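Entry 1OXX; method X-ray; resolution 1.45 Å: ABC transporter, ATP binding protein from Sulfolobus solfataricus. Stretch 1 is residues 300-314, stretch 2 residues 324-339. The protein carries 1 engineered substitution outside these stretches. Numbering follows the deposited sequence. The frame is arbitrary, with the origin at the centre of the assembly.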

# COMPACT_ATOMS: atom_id res chain seq x y z
N LYS A 300 17.67 28.25 2.02
CA LYS A 300 17.08 29.16 2.97
C LYS A 300 15.80 28.54 3.50
O LYS A 300 14.98 28.03 2.73
CB LYS A 300 16.81 30.50 2.29
CG LYS A 300 16.12 31.53 3.16
CD LYS A 300 16.07 32.90 2.44
CE LYS A 300 15.08 33.85 3.10
NZ LYS A 300 15.06 35.19 2.44
N VAL A 301 15.61 28.57 4.81
CA VAL A 301 14.40 28.03 5.39
C VAL A 301 13.17 28.85 4.99
O VAL A 301 13.14 30.08 5.14
CB VAL A 301 14.50 27.94 6.93
CG1 VAL A 301 13.25 27.38 7.50
CG2 VAL A 301 15.68 27.10 7.33
N LYS A 302 12.18 28.16 4.43
CA LYS A 302 10.93 28.79 4.01
C LYS A 302 9.85 28.70 5.09
O LYS A 302 9.17 29.69 5.40
CB LYS A 302 10.43 28.11 2.74
CG LYS A 302 9.09 28.60 2.27
CD LYS A 302 8.68 27.86 1.01
CE LYS A 302 7.36 28.37 0.47
NZ LYS A 302 7.03 27.76 -0.85
N VAL A 303 9.65 27.49 5.64
CA VAL A 303 8.60 27.28 6.62
C VAL A 303 8.86 26.04 7.44
O VAL A 303 9.51 25.10 6.97
CB VAL A 303 7.24 27.18 5.91
CG1 VAL A 303 7.20 25.98 4.97
CG2 VAL A 303 6.08 27.18 6.91
N ILE A 304 8.36 26.05 8.67
CA ILE A 304 8.46 24.92 9.56
C ILE A 304 7.10 24.43 9.96
O ILE A 304 6.18 25.22 10.24
CB ILE A 304 9.26 25.30 10.83
CG1 ILE A 304 10.66 25.79 10.45
CG2 ILE A 304 9.35 24.09 11.80
CD1 ILE A 304 11.43 26.26 11.62
N GLY A 305 6.98 23.12 9.99
CA GLY A 305 5.83 22.42 10.52
C GLY A 305 6.26 21.57 11.71
O GLY A 305 7.46 21.39 11.96
N TYR A 306 5.28 21.07 12.45
CA TYR A 306 5.56 20.28 13.64
C TYR A 306 4.72 19.04 13.62
O TYR A 306 3.50 19.14 13.64
CB TYR A 306 5.30 21.08 14.91
CG TYR A 306 5.65 20.37 16.20
CD1 TYR A 306 6.92 19.88 16.41
CD2 TYR A 306 4.70 20.17 17.18
CE1 TYR A 306 7.26 19.21 17.56
CE2 TYR A 306 5.03 19.51 18.36
CZ TYR A 306 6.31 19.03 18.53
OH TYR A 306 6.67 18.36 19.68
N GLN A 307 5.35 17.87 13.55
CA GLN A 307 4.60 16.63 13.49
C GLN A 307 5.39 15.48 14.08
O GLN A 307 6.60 15.38 13.88
CB GLN A 307 4.18 16.31 12.06
CG GLN A 307 5.34 16.16 11.08
CD GLN A 307 4.89 15.71 9.70
OE1 GLN A 307 4.49 16.52 8.87
NE2 GLN A 307 4.95 14.40 9.45
N GLY A 308 4.70 14.63 14.82
CA GLY A 308 5.31 13.47 15.44
C GLY A 308 6.46 13.85 16.35
O GLY A 308 7.43 13.11 16.46
N GLY A 309 6.35 15.01 17.00
CA GLY A 309 7.38 15.48 17.90
C GLY A 309 8.61 16.04 17.19
O GLY A 309 9.57 16.46 17.85
N LEU A 310 8.57 16.04 15.86
CA LEU A 310 9.68 16.52 15.07
C LEU A 310 9.32 17.77 14.27
O LEU A 310 8.14 18.03 13.97
CB LEU A 310 10.18 15.44 14.08
CG LEU A 310 10.75 14.15 14.68
CD1 LEU A 310 11.24 13.21 13.59
CD2 LEU A 310 11.87 14.47 15.66
N PHE A 311 10.35 18.52 13.93
CA PHE A 311 10.19 19.69 13.10
C PHE A 311 10.38 19.34 11.63
O PHE A 311 11.41 18.79 11.23
CB PHE A 311 11.16 20.77 13.51
CG PHE A 311 10.92 21.28 14.89
CD1 PHE A 311 11.65 20.79 15.96
CD2 PHE A 311 9.91 22.19 15.12
CE1 PHE A 311 11.38 21.24 17.24
CE2 PHE A 311 9.65 22.65 16.40
CZ PHE A 311 10.39 22.17 17.46
N ARG A 312 9.38 19.68 10.83
CA ARG A 312 9.44 19.49 9.39
C ARG A 312 9.91 20.80 8.81
O ARG A 312 9.17 21.80 8.80
CB ARG A 312 8.06 19.12 8.85
CG ARG A 312 8.00 18.70 7.38
CD ARG A 312 6.55 18.44 6.98
NE ARG A 312 6.33 17.84 5.67
CZ ARG A 312 6.28 18.52 4.54
NH1 ARG A 312 6.48 19.83 4.54
NH2 ARG A 312 6.03 17.88 3.41
N ILE A 313 11.17 20.82 8.39
CA ILE A 313 11.79 22.03 7.90
C ILE A 313 11.80 22.02 6.39
O ILE A 313 12.36 21.10 5.77
CB ILE A 313 13.25 22.15 8.42
CG1 ILE A 313 13.30 22.03 9.94
CG2 ILE A 313 13.87 23.44 7.94
CD1 ILE A 313 14.69 22.01 10.49
N THR A 314 11.19 23.02 5.78
CA THR A 314 11.17 23.16 4.34
C THR A 314 12.11 24.28 3.94
O THR A 314 12.03 25.39 4.49
CB THR A 314 9.76 23.52 3.85
OG1 THR A 314 8.86 22.43 4.10
CG2 THR A 314 9.78 23.70 2.34
N ILE A 324 12.62 21.50 -0.60
CA ILE A 324 13.11 20.29 0.02
C ILE A 324 12.70 20.36 1.50
O ILE A 324 12.96 21.36 2.20
CB ILE A 324 14.62 20.16 -0.06
CG1 ILE A 324 15.07 19.90 -1.49
CG2 ILE A 324 15.09 19.06 0.85
CD1 ILE A 324 16.58 19.83 -1.59
N PHE A 325 12.01 19.32 1.95
CA PHE A 325 11.73 19.20 3.38
C PHE A 325 12.46 18.02 3.98
O PHE A 325 12.80 17.03 3.31
CB PHE A 325 10.23 19.13 3.69
CG PHE A 325 9.55 17.89 3.21
CD1 PHE A 325 9.45 16.77 4.02
CD2 PHE A 325 9.01 17.83 1.94
CE1 PHE A 325 8.84 15.62 3.55
CE2 PHE A 325 8.40 16.69 1.47
CZ PHE A 325 8.31 15.58 2.29
N THR A 326 12.71 18.16 5.27
CA THR A 326 13.35 17.13 6.05
C THR A 326 12.86 17.26 7.49
O THR A 326 12.22 18.25 7.85
CB THR A 326 14.88 17.26 5.97
OG1 THR A 326 15.48 16.11 6.56
CG2 THR A 326 15.37 18.42 6.80
N TYR A 327 13.13 16.26 8.32
CA TYR A 327 12.67 16.26 9.71
C TYR A 327 13.83 16.39 10.67
O TYR A 327 14.89 15.80 10.48
CB TYR A 327 11.87 15.00 10.04
CG TYR A 327 10.65 14.83 9.21
CD1 TYR A 327 10.65 14.02 8.08
CD2 TYR A 327 9.47 15.50 9.54
CE1 TYR A 327 9.53 13.89 7.32
CE2 TYR A 327 8.34 15.39 8.76
CZ TYR A 327 8.37 14.57 7.65
OH TYR A 327 7.24 14.44 6.87
N SER A 328 13.63 17.14 11.74
CA SER A 328 14.70 17.39 12.70
C SER A 328 14.25 17.49 14.15
O SER A 328 13.09 17.80 14.43
CB SER A 328 15.42 18.67 12.34
OG SER A 328 16.50 18.91 13.23
N ASP A 329 15.20 17.23 15.04
CA ASP A 329 15.00 17.34 16.48
C ASP A 329 14.87 18.80 16.89
O ASP A 329 14.14 19.10 17.82
CB ASP A 329 16.21 16.80 17.25
CG ASP A 329 16.31 15.29 17.23
OD1 ASP A 329 15.26 14.61 17.25
OD2 ASP A 329 17.42 14.72 17.22
N HIS A 330 15.62 19.67 16.24
CA HIS A 330 15.62 21.10 16.58
C HIS A 330 15.24 21.92 15.36
O HIS A 330 15.52 21.55 14.21
CB HIS A 330 17.02 21.58 17.05
CG HIS A 330 17.39 21.19 18.45
ND1 HIS A 330 17.98 19.98 18.75
CD2 HIS A 330 17.31 21.87 19.62
CE1 HIS A 330 18.23 19.92 20.04
NE2 HIS A 330 17.84 21.05 20.60
N PRO A 331 14.64 23.08 15.60
CA PRO A 331 14.26 23.95 14.49
C PRO A 331 15.44 24.75 13.97
O PRO A 331 16.46 24.91 14.65
CB PRO A 331 13.22 24.90 15.12
CG PRO A 331 13.42 24.83 16.57
CD PRO A 331 14.31 23.66 16.91
N ILE A 332 15.31 25.20 12.73
CA ILE A 332 16.15 26.24 12.17
C ILE A 332 15.13 27.21 11.64
O ILE A 332 14.35 26.89 10.77
CB ILE A 332 17.07 25.78 11.06
CG1 ILE A 332 17.95 24.63 11.52
CG2 ILE A 332 17.91 26.96 10.59
CD1 ILE A 332 18.79 24.03 10.42
N HIS A 333 15.12 28.40 12.19
CA HIS A 333 14.01 29.31 11.94
C HIS A 333 13.93 29.86 10.52
O HIS A 333 14.90 29.88 9.78
CB HIS A 333 13.96 30.40 13.02
CG HIS A 333 14.98 31.49 12.88
ND1 HIS A 333 16.22 31.43 13.50
CD2 HIS A 333 14.92 32.70 12.28
CE1 HIS A 333 16.88 32.55 13.26
NE2 HIS A 333 16.12 33.33 12.52
N SER A 334 12.72 30.28 10.16
CA SER A 334 12.43 30.77 8.83
C SER A 334 13.33 31.93 8.45
O SER A 334 13.58 32.84 9.25
CB SER A 334 10.96 31.20 8.76
OG SER A 334 10.61 31.66 7.46
N GLY A 335 13.84 31.89 7.22
CA GLY A 335 14.71 32.93 6.73
C GLY A 335 16.19 32.64 6.91
O GLY A 335 17.05 33.32 6.33
N GLU A 336 16.50 31.64 7.72
CA GLU A 336 17.89 31.28 7.98
C GLU A 336 18.53 30.62 6.77
O GLU A 336 17.92 29.78 6.10
CB GLU A 336 17.99 30.32 9.17
CG GLU A 336 17.93 30.98 10.55
CD GLU A 336 19.22 31.71 10.89
OE1 GLU A 336 20.07 31.14 11.60
OE2 GLU A 336 19.37 32.86 10.45
N GLU A 337 19.77 31.01 6.49
CA GLU A 337 20.55 30.39 5.44
C GLU A 337 21.20 29.15 6.03
O GLU A 337 21.74 29.18 7.13
CB GLU A 337 21.60 31.34 4.93
N VAL A 338 21.14 28.06 5.28
CA VAL A 338 21.68 26.79 5.71
C VAL A 338 22.47 26.12 4.60
O VAL A 338 22.31 26.43 3.41
CB VAL A 338 20.56 25.79 6.10
CG1 VAL A 338 19.77 26.30 7.32
CG2 VAL A 338 19.61 25.57 4.94
N LEU A 339 23.32 25.19 5.01
CA LEU A 339 23.99 24.29 4.09
C LEU A 339 23.12 23.04 3.97
O LEU A 339 22.52 22.61 4.95
CB LEU A 339 25.37 23.92 4.60
CG LEU A 339 26.34 25.08 4.80
CD1 LEU A 339 27.71 24.53 5.17
CD2 LEU A 339 26.39 25.95 3.54
O HOH W 1 7.79 30.93 7.69
O HOH W 2 12.49 17.07 18.33

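How does the start of stretch 1 hold the turn of stretch 2? The backbone of V301 does it with both of its polar atoms: V301 N donates to E336 O at 2.9 Å, and V301 O accepts from G335 N at 2.8 Å. Just before it, K300 pairs with E337 without hydrogen bonds of its own, and K300 CA sits 3.3 Å from E336 O in a CA-H...O contact. The V301 side chain is buried and its CA-to-CB bond points toward stretch 2, where its CG2 lies 4.0 Å from I332 CG2 and 4.2 Å from V338 CG1. G335 belongs to the type II turn from H333 to E336; its backbone angles would jam a CB against the preceding carbonyl oxygen, which calls for glycine.

What do K302 and I304 add? The CA-to-CB bond of K302 points away, but the backbone carbonyl of K302 is joined to S334 through a water that donates to K302 O at 2.9 Å and lies 2.9 Å from S334 OG. That of I304 points toward stretch 2, and I304 CD1 reaches 4.2 Å from P331 CB and 3.1 Å from I332 O.

How is the chain brought back to meet strand 324-328? A type I' turn from Q307 to L310 reverses it, with G308 and G309 both at positive phi, which favours glycine. A water then bridges the loops, donating to G309 O at 3.0 Å and to D329 O at 2.7 Å. L310 follows with CD1 packed 4.0 Å from Y327 CB.

What does the antiparallel ladder of strand 310-314 put on its two faces? Its frame is four hydrogen bonds: F311 N to S328 O at 2.9 Å, S328 N to F311 O at 2.8 Å, I313 N to T326 O at 2.8 Å and T326 N to I313 O at 3.0 Å. F311 and I313 share one face. P331 lies over one face of the F311 ring, P331 CG 4.2 Å from its centroid in a CH-pi contact, while I313 CD1 lies 4.3 Å from I332 CG1. R312 and T314 take the other face, alongside Y327 and F325. The R312 side chain passes Y327, with CG 3.6 Å from Y327 CE2, and lays its guanidinium flat on F325: the planes differ by 17°, and R312 CZ stands 3.7 Å from the F325 ring centroid, a cation-pi contact. T314, the last residue of the stretch, has its OG1 3.6 Å from F325 CB.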